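Local coordinates for protein 6-pyruvoyl tetrahydropterin synthase (Plasmodium falciparum, PDB 1Y13) that belongs to the 6-pyruvoyl tetrahydropterin synthase family, assembles from six subunits, and binds a zinc ion as well as biopterin in pockets completed by neighbouring subunits, at residues Leu57-Tyr62 and Tyr68-Ser73; Phe90-Tyr95 and Asn106-Ile111. All coordinates share one frame; numbering follows the deposited sequence.

Contact 1. Residues Leu57-Tyr62 and Tyr68-Ser73; sequences LKVRGY and YVIDFS. With BIO (biopterin), chain G.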
loop_
_atom_site.group_PDB
_atom_site.type_symbol
_atom_site.label_atom_id
_atom_site.label_comp_id
_atom_site.label_asym_id
_atom_site.label_seq_id
_atom_site.Cartn_x
_atom_site.Cartn_y
_atom_site.Cartn_z
ATOM N N LEU A 57 13.372 1.346 10.133
ATOM C CA LEU A 57 14.695 1.826 10.501
ATOM C C LEU A 57 15.450 2.387 9.299
ATOM O O LEU A 57 15.520 1.754 8.250
ATOM C CB LEU A 57 15.531 0.686 11.083
ATOM C CG LEU A 57 17.006 0.949 11.439
ATOM C CD1 LEU A 57 17.139 2.049 12.489
ATOM C CD2 LEU A 57 17.668 -0.339 11.957
ATOM N N LYS A 58 16.036 3.563 9.480
ATOM C CA LYS A 58 16.851 4.177 8.457
ATOM C C LYS A 58 18.179 4.644 9.067
ATOM O O LYS A 58 18.203 5.167 10.185
ATOM C CB LYS A 58 16.079 5.333 7.847
ATOM C CG LYS A 58 16.855 6.189 6.903
ATOM C CD LYS A 58 15.926 7.149 6.228
ATOM C CE LYS A 58 15.819 8.431 7.019
ATOM N NZ LYS A 58 15.152 9.454 6.169
ATOM N N VAL A 59 19.279 4.397 8.357
ATOM C CA VAL A 59 20.604 4.849 8.784
ATOM C C VAL A 59 21.287 5.630 7.663
ATOM O O VAL A 59 21.149 5.311 6.493
ATOM C CB VAL A 59 21.538 3.702 9.386
ATOM C CG1 VAL A 59 20.727 2.703 10.240
ATOM C CG2 VAL A 59 22.272 2.943 8.316
ATOM N N ARG A 60 22.006 6.677 8.045
ATOM C CA ARG A 60 22.729 7.494 7.085
ATOM C C ARG A 60 24.219 7.276 7.287
ATOM O O ARG A 60 24.731 7.377 8.409
ATOM C CB ARG A 60 22.361 8.951 7.274
ATOM C CG ARG A 60 22.908 9.877 6.225
ATOM C CD ARG A 60 22.567 11.313 6.593
ATOM N NE ARG A 60 21.120 11.458 6.754
ATOM C CZ ARG A 60 20.517 12.373 7.507
ATOM N NH1 ARG A 60 21.222 13.278 8.190
ATOM N NH2 ARG A 60 19.194 12.383 7.567
ATOM N N GLY A 61 24.896 6.949 6.197
ATOM C CA GLY A 61 26.318 6.668 6.210
ATOM C C GLY A 61 26.919 7.003 4.862
ATOM O O GLY A 61 26.590 8.028 4.284
ATOM N N TYR A 62 27.803 6.129 4.390
ATOM C CA TYR A 62 28.515 6.277 3.127
ATOM C C TYR A 62 28.601 4.926 2.477
ATOM O O TYR A 62 28.614 3.907 3.165
ATOM C CB TYR A 62 29.943 6.829 3.355
ATOM C CG TYR A 62 29.917 8.194 3.984
ATOM C CD1 TYR A 62 29.837 9.335 3.196
ATOM C CD2 TYR A 62 29.903 8.347 5.379
ATOM C CE1 TYR A 62 29.776 10.594 3.770
ATOM C CE2 TYR A 62 29.835 9.608 5.960
ATOM C CZ TYR A 62 29.775 10.724 5.140
ATOM O OH TYR A 62 29.706 11.977 5.681
ATOM N N TYR A 68 28.064 -1.209 0.305
ATOM C CA TYR A 68 26.924 -0.929 1.167
ATOM C C TYR A 68 27.132 0.277 2.078
ATOM O O TYR A 68 28.262 0.571 2.471
ATOM C CB TYR A 68 26.681 -2.105 2.114
ATOM C CG TYR A 68 26.425 -3.454 1.501
ATOM C CD1 TYR A 68 25.856 -3.588 0.229
ATOM C CD2 TYR A 68 26.730 -4.610 2.211
ATOM C CE1 TYR A 68 25.607 -4.850 -0.305
ATOM C CE2 TYR A 68 26.475 -5.874 1.685
ATOM C CZ TYR A 68 25.921 -5.991 0.427
ATOM O OH TYR A 68 25.673 -7.249 -0.092
ATOM N N VAL A 69 26.037 0.937 2.461
ATOM C CA VAL A 69 26.073 1.790 3.639
ATOM C C VAL A 69 26.288 0.857 4.835
ATOM O O VAL A 69 27.221 1.037 5.617
ATOM C CB VAL A 69 24.785 2.623 3.820
ATOM C CG1 VAL A 69 24.749 3.277 5.205
ATOM C CG2 VAL A 69 24.674 3.680 2.737
ATOM N N ILE A 70 25.405 -0.139 4.931
ATOM C CA ILE A 70 25.473 -1.293 5.834
ATOM C C ILE A 70 24.556 -2.375 5.214
ATOM O O ILE A 70 23.602 -2.041 4.516
ATOM C CB ILE A 70 25.070 -0.940 7.324
ATOM C CG1 ILE A 70 25.360 -2.101 8.283
ATOM C CG2 ILE A 70 23.602 -0.494 7.462
ATOM C CD1 ILE A 70 25.511 -1.684 9.739
ATOM N N ASP A 71 24.873 -3.650 5.434
ATOM C CA ASP A 71 24.070 -4.771 4.920
ATOM C C ASP A 71 22.609 -4.679 5.385
ATOM O O ASP A 71 22.351 -4.511 6.564
ATOM C CB ASP A 71 24.678 -6.102 5.368
ATOM C CG ASP A 71 24.284 -7.278 4.464
ATOM O OD1 ASP A 71 23.121 -7.359 4.032
ATOM O OD2 ASP A 71 25.144 -8.135 4.180
ATOM N N PHE A 72 21.664 -4.760 4.451
ATOM C CA PHE A 72 20.243 -4.735 4.801
ATOM C C PHE A 72 19.940 -5.831 5.838
ATOM O O PHE A 72 19.179 -5.600 6.766
ATOM C CB PHE A 72 19.345 -4.980 3.585
ATOM C CG PHE A 72 19.241 -3.817 2.617
ATOM C CD1 PHE A 72 18.866 -2.554 3.048
ATOM C CD2 PHE A 72 19.387 -4.038 1.249
ATOM C CE1 PHE A 72 18.729 -1.516 2.139
ATOM C CE2 PHE A 72 19.244 -3.006 0.329
ATOM C CZ PHE A 72 18.934 -1.740 0.768
ATOM N N SER A 73 20.554 -7.009 5.684
ATOM C CA SER A 73 20.299 -8.145 6.586
ATOM C C SER A 73 20.638 -7.876 8.056
ATOM O O SER A 73 19.975 -8.387 8.945
ATOM C CB SER A 73 21.013 -9.405 6.104
ATOM O OG SER A 73 22.401 -9.271 6.316
HETATM N N1 BIO G . 22.554 -4.572 1.582
HETATM N N2 BIO G . 22.845 -2.303 1.900
HETATM C C2 BIO G . 22.641 -3.341 1.045
HETATM N N3 BIO G . 22.527 -3.149 -0.295
HETATM C C4 BIO G . 22.345 -4.177 -1.160
HETATM O O4 BIO G . 22.246 -4.003 -2.383
HETATM C C4A BIO G . 22.213 -5.550 -0.639
HETATM C C8A BIO G . 22.335 -5.667 0.805
HETATM N N8 BIO G . 22.234 -6.888 1.330
HETATM C C7 BIO G . 22.040 -7.965 0.569
HETATM C C6 BIO G . 21.894 -7.893 -0.785
HETATM N N5 BIO G . 22.005 -6.661 -1.389
HETATM C C9 BIO G . 21.704 -9.196 -1.541
HETATM O O9 BIO G . 21.989 -9.097 -2.959
HETATM C C10 BIO G . 20.340 -9.919 -1.519
HETATM O O10 BIO G . 19.263 -9.133 -2.110
HETATM C C11 BIO G . 20.085 -10.626 -0.175
HETATM O O HOH W 1 28.214 3.729 6.150
#
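The turn that leads from strand 49-62 into helix 72-86 forms one wall of a biopterin pocket, and here it folds back against the end of that strand. Val-59 CG2 carries the apolar part: it meets Ile-70 CG2 at 3.8 Å, the two side chains nearly perpendicular, and Val-69 CG1 at 4.0 Å, where the valines lie side by side, pointing contrary ways. Val-69 puts CG1 anti to its backbone N (chi1 168°), which lays this methyl against Gly-61 N as well. At the strand end no direct hydrogen bond joins the two segments. Val-69 CA instead points its hydrogen almost straight at Tyr-62 O, 3.3 Å away, and water 1 accepts from Tyr-62 N and lies 2.9 Å from Val-69 O, to which it can donate.

Biopterin lies between two rings. Tyr-68 offers one ring face, with its CD1 3.3 Å from biopterin C2, while Phe-72 receives the same carbon over one of its own faces, offset toward the rim. The backbone reads the pterin edge: N2 donates to Ile-70 O at 2.7 Å, and Phe-72 N donates to N1 at 3.0 Å in a nearly straight bond (167°). Asp-71 is the N-cap of helix 72-86; its OD1 accepts from Ser-73 N, which approaches from above the carboxylate plane, and also lies 2.9 Å from biopterin N8. Glu-136 of the second subunit accepts from Val-69 N and is hydrogen-bonded to biopterin too, so the turn is held from across the interface. An aromatic sandwich with backbone recognition of the pterin edge, completed by another chain, marks this as an intersubunit ligand pocket.

Contact 2. Residues Phe90-Tyr95 and Asn106-Ile111; sequences FILPIY and NNIKII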
loop_
_atom_site.group_PDB
_atom_site.type_symbol
_atom_site.label_atom_id
_atom_site.label_comp_id
_atom_site.label_asym_id
_atom_site.label_seq_id
_atom_site.Cartn_x
_atom_site.Cartn_y
_atom_site.Cartn_z
ATOM N N PHE A 90 1.155 -6.643 27.477
ATOM C CA PHE A 90 0.719 -5.345 27.917
ATOM C C PHE A 90 1.962 -4.510 28.233
ATOM O O PHE A 90 2.861 -4.948 28.987
ATOM C CB PHE A 90 -0.234 -5.441 29.124
ATOM C CG PHE A 90 -0.578 -4.113 29.724
ATOM C CD1 PHE A 90 -1.610 -3.340 29.201
ATOM C CD2 PHE A 90 0.122 -3.629 30.818
ATOM C CE1 PHE A 90 -1.919 -2.121 29.743
ATOM C CE2 PHE A 90 -0.190 -2.399 31.372
ATOM C CZ PHE A 90 -1.211 -1.634 30.827
ATOM N N ILE A 91 2.038 -3.332 27.614
ATOM C CA ILE A 91 3.148 -2.412 27.851
ATOM C C ILE A 91 2.918 -1.629 29.144
ATOM O O ILE A 91 1.995 -0.850 29.240
ATOM C CB ILE A 91 3.349 -1.424 26.667
ATOM C CG1 ILE A 91 3.694 -2.182 25.377
ATOM C CG2 ILE A 91 4.436 -0.405 26.988
ATOM C CD1 ILE A 91 3.442 -1.353 24.113
ATOM N N LEU A 92 3.788 -1.853 30.118
ATOM C CA LEU A 92 3.756 -1.212 31.435
ATOM C C LEU A 92 4.829 -0.129 31.514
ATOM O O LEU A 92 6.016 -0.440 31.469
ATOM C CB LEU A 92 4.058 -2.302 32.467
ATOM C CG LEU A 92 3.821 -2.383 33.984
ATOM C CD1 LEU A 92 4.683 -1.394 34.746
ATOM C CD2 LEU A 92 2.354 -2.237 34.348
ATOM N N PRO A 93 4.419 1.152 31.627
ATOM C CA PRO A 93 5.384 2.231 31.728
ATOM C C PRO A 93 5.832 2.470 33.179
ATOM O O PRO A 93 5.209 3.246 33.897
ATOM C CB PRO A 93 4.620 3.428 31.151
ATOM C CG PRO A 93 3.166 3.101 31.339
ATOM C CD PRO A 93 3.028 1.649 31.672
ATOM N N ILE A 94 6.929 1.827 33.579
ATOM C CA ILE A 94 7.313 1.775 34.978
ATOM C C ILE A 94 7.672 3.126 35.595
ATOM O O ILE A 94 7.672 3.255 36.819
ATOM C CB ILE A 94 8.350 0.661 35.306
ATOM C CG1 ILE A 94 9.544 0.685 34.375
ATOM C CG2 ILE A 94 7.707 -0.736 35.271
ATOM C CD1 ILE A 94 10.679 -0.217 34.851
ATOM N N TYR A 95 7.918 4.128 34.745
ATOM C CA TYR A 95 8.301 5.460 35.215
ATOM C C TYR A 95 7.085 6.397 35.304
ATOM O O TYR A 95 7.224 7.589 35.542
ATOM C CB TYR A 95 9.414 6.018 34.322
ATOM C CG TYR A 95 10.773 5.609 34.807
ATOM C CD1 TYR A 95 11.338 4.361 34.470
ATOM C CD2 TYR A 95 11.486 6.464 35.680
ATOM C CE1 TYR A 95 12.602 3.996 34.933
ATOM C CE2 TYR A 95 12.744 6.120 36.164
ATOM C CZ TYR A 95 13.295 4.892 35.797
ATOM O OH TYR A 95 14.529 4.627 36.327
ATOM N N ASN A 106 1.493 -13.790 41.850
ATOM C CA ASN A 106 2.016 -13.725 40.464
ATOM C C ASN A 106 1.484 -12.569 39.584
ATOM O O ASN A 106 1.644 -12.587 38.372
ATOM C CB ASN A 106 1.840 -15.091 39.786
ATOM C CG ASN A 106 2.225 -16.243 40.713
ATOM O OD1 ASN A 106 1.357 -16.965 41.224
ATOM N ND2 ASN A 106 3.533 -16.386 40.977
ATOM N N ASN A 107 0.872 -11.562 40.198
ATOM C CA ASN A 107 0.216 -10.508 39.421
ATOM C C ASN A 107 0.778 -9.125 39.660
ATOM O O ASN A 107 1.288 -8.828 40.722
ATOM C CB ASN A 107 -1.300 -10.467 39.660
ATOM C CG ASN A 107 -2.068 -11.404 38.736
ATOM O OD1 ASN A 107 -1.747 -12.592 38.661
ATOM N ND2 ASN A 107 -3.127 -10.881 38.062
ATOM N N ILE A 108 0.670 -8.291 38.638
ATOM C CA ILE A 108 0.927 -6.889 38.783
ATOM C C ILE A 108 -0.404 -6.161 38.828
ATOM O O ILE A 108 -1.225 -6.330 37.937
ATOM C CB ILE A 108 1.786 -6.407 37.612
ATOM C CG1 ILE A 108 3.199 -6.986 37.773
ATOM C CG2 ILE A 108 1.835 -4.875 37.542
ATOM C CD1 ILE A 108 4.002 -7.009 36.529
ATOM N N LYS A 109 -0.608 -5.375 39.880
ATOM C CA LYS A 109 -1.784 -4.531 40.020
ATOM C C LYS A 109 -1.403 -3.106 39.644
ATOM O O LYS A 109 -0.346 -2.631 40.034
ATOM C CB LYS A 109 -2.285 -4.524 41.456
ATOM C CG LYS A 109 -3.690 -3.937 41.611
ATOM C CD LYS A 109 -4.039 -3.774 43.096
ATOM C CE LYS A 109 -5.501 -4.068 43.340
ATOM N NZ LYS A 109 -5.793 -4.031 44.822
ATOM N N ILE A 110 -2.252 -2.435 38.877
ATOM C CA ILE A 110 -2.038 -1.039 38.546
ATOM C C ILE A 110 -3.195 -0.236 39.109
ATOM O O ILE A 110 -4.342 -0.505 38.805
ATOM C CB ILE A 110 -2.025 -0.763 37.027
ATOM C CG1 ILE A 110 -1.035 -1.651 36.288
ATOM C CG2 ILE A 110 -1.698 0.684 36.745
ATOM C CD1 ILE A 110 -1.067 -1.364 34.801
ATOM N N ILE A 111 -2.880 0.784 39.894
ATOM C CA ILE A 111 -3.909 1.650 40.458
ATOM C C ILE A 111 -3.769 3.048 39.856
ATOM O O ILE A 111 -2.688 3.659 39.908
ATOM C CB ILE A 111 -3.782 1.689 41.987
ATOM C CG1 ILE A 111 -3.916 0.266 42.539
ATOM C CG2 ILE A 111 -4.831 2.602 42.594
ATOM C CD1 ILE A 111 -3.479 0.103 43.973
#
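Strands 90-93 and 107-111 run at 60° to each other with their axes 10.6 Å apart at closest approach, so side chains alone bridge the two backbones. Even the nearest pair of CA atoms, those of Leu-92 and Ile-110, lies 9.2 Å apart.

Ile-110 CD1 has two partners. Its side chain is extended at chi2 (179°), which carries this methyl out toward strand 90-93, where it meets Leu-92 CD2 at 3.6 Å and Phe-90 CE2 at 3.7 Å. Leu-92 and Ile-110 overlap along their lengths, each reaching toward the other's strand, and Leu-92 CD2 also touches Ile-110 CG1 at 3.9 Å. Phe-90 and Ile-110 point at one another, and the methyl meets the ring obliquely near CE2 and CZ. Leu-92 CD2 links the most residues: it sits at the edge of the Phe-90 ring, in its plane, as well as against the isoleucine. With CG anti to the backbone N (chi1 -162°), Leu-92 reaches far enough to touch a second residue of the facing strand, Ile-108, whose CG2 stands 4.2 Å from Leu-92 CD2.

The core continues beyond these four residues: the Phe-90 ring stacks with that of Phe-120, Leu-92 packs on Phe-101, and Leu-48 of the third subunit reaches Phe-90. Strand 90-93 pairs in parallel with strand 125-128, whereas strand 107-112 is the middle of a three-stranded antiparallel sheet. With no hydrogen bond between the segments, the shape and burial of four apolar side chains, not directional bonds, hold the two sheets together here.

Contact 1 and contact 2 lie on opposite sides of the chain's centre, with their own centres 36 Å apart and their nearest atoms about 17 Å from each other. They share no strand or helix: contact 1 uses strand 49-62 and the start of helix 72-86, contact 2 strands 90-93 and 107-112, though strand 90-93 follows that helix in the chain. Both are largely buried, but in different ways. Contact 1 mixes valine and isoleucine packing with a bridging water, a helix cap and a bound biopterin beside the second subunit. Contact 2 joins two small sheets, with the third subunit nearby, and what passes between its paired segments is wholly aliphatic and aromatic.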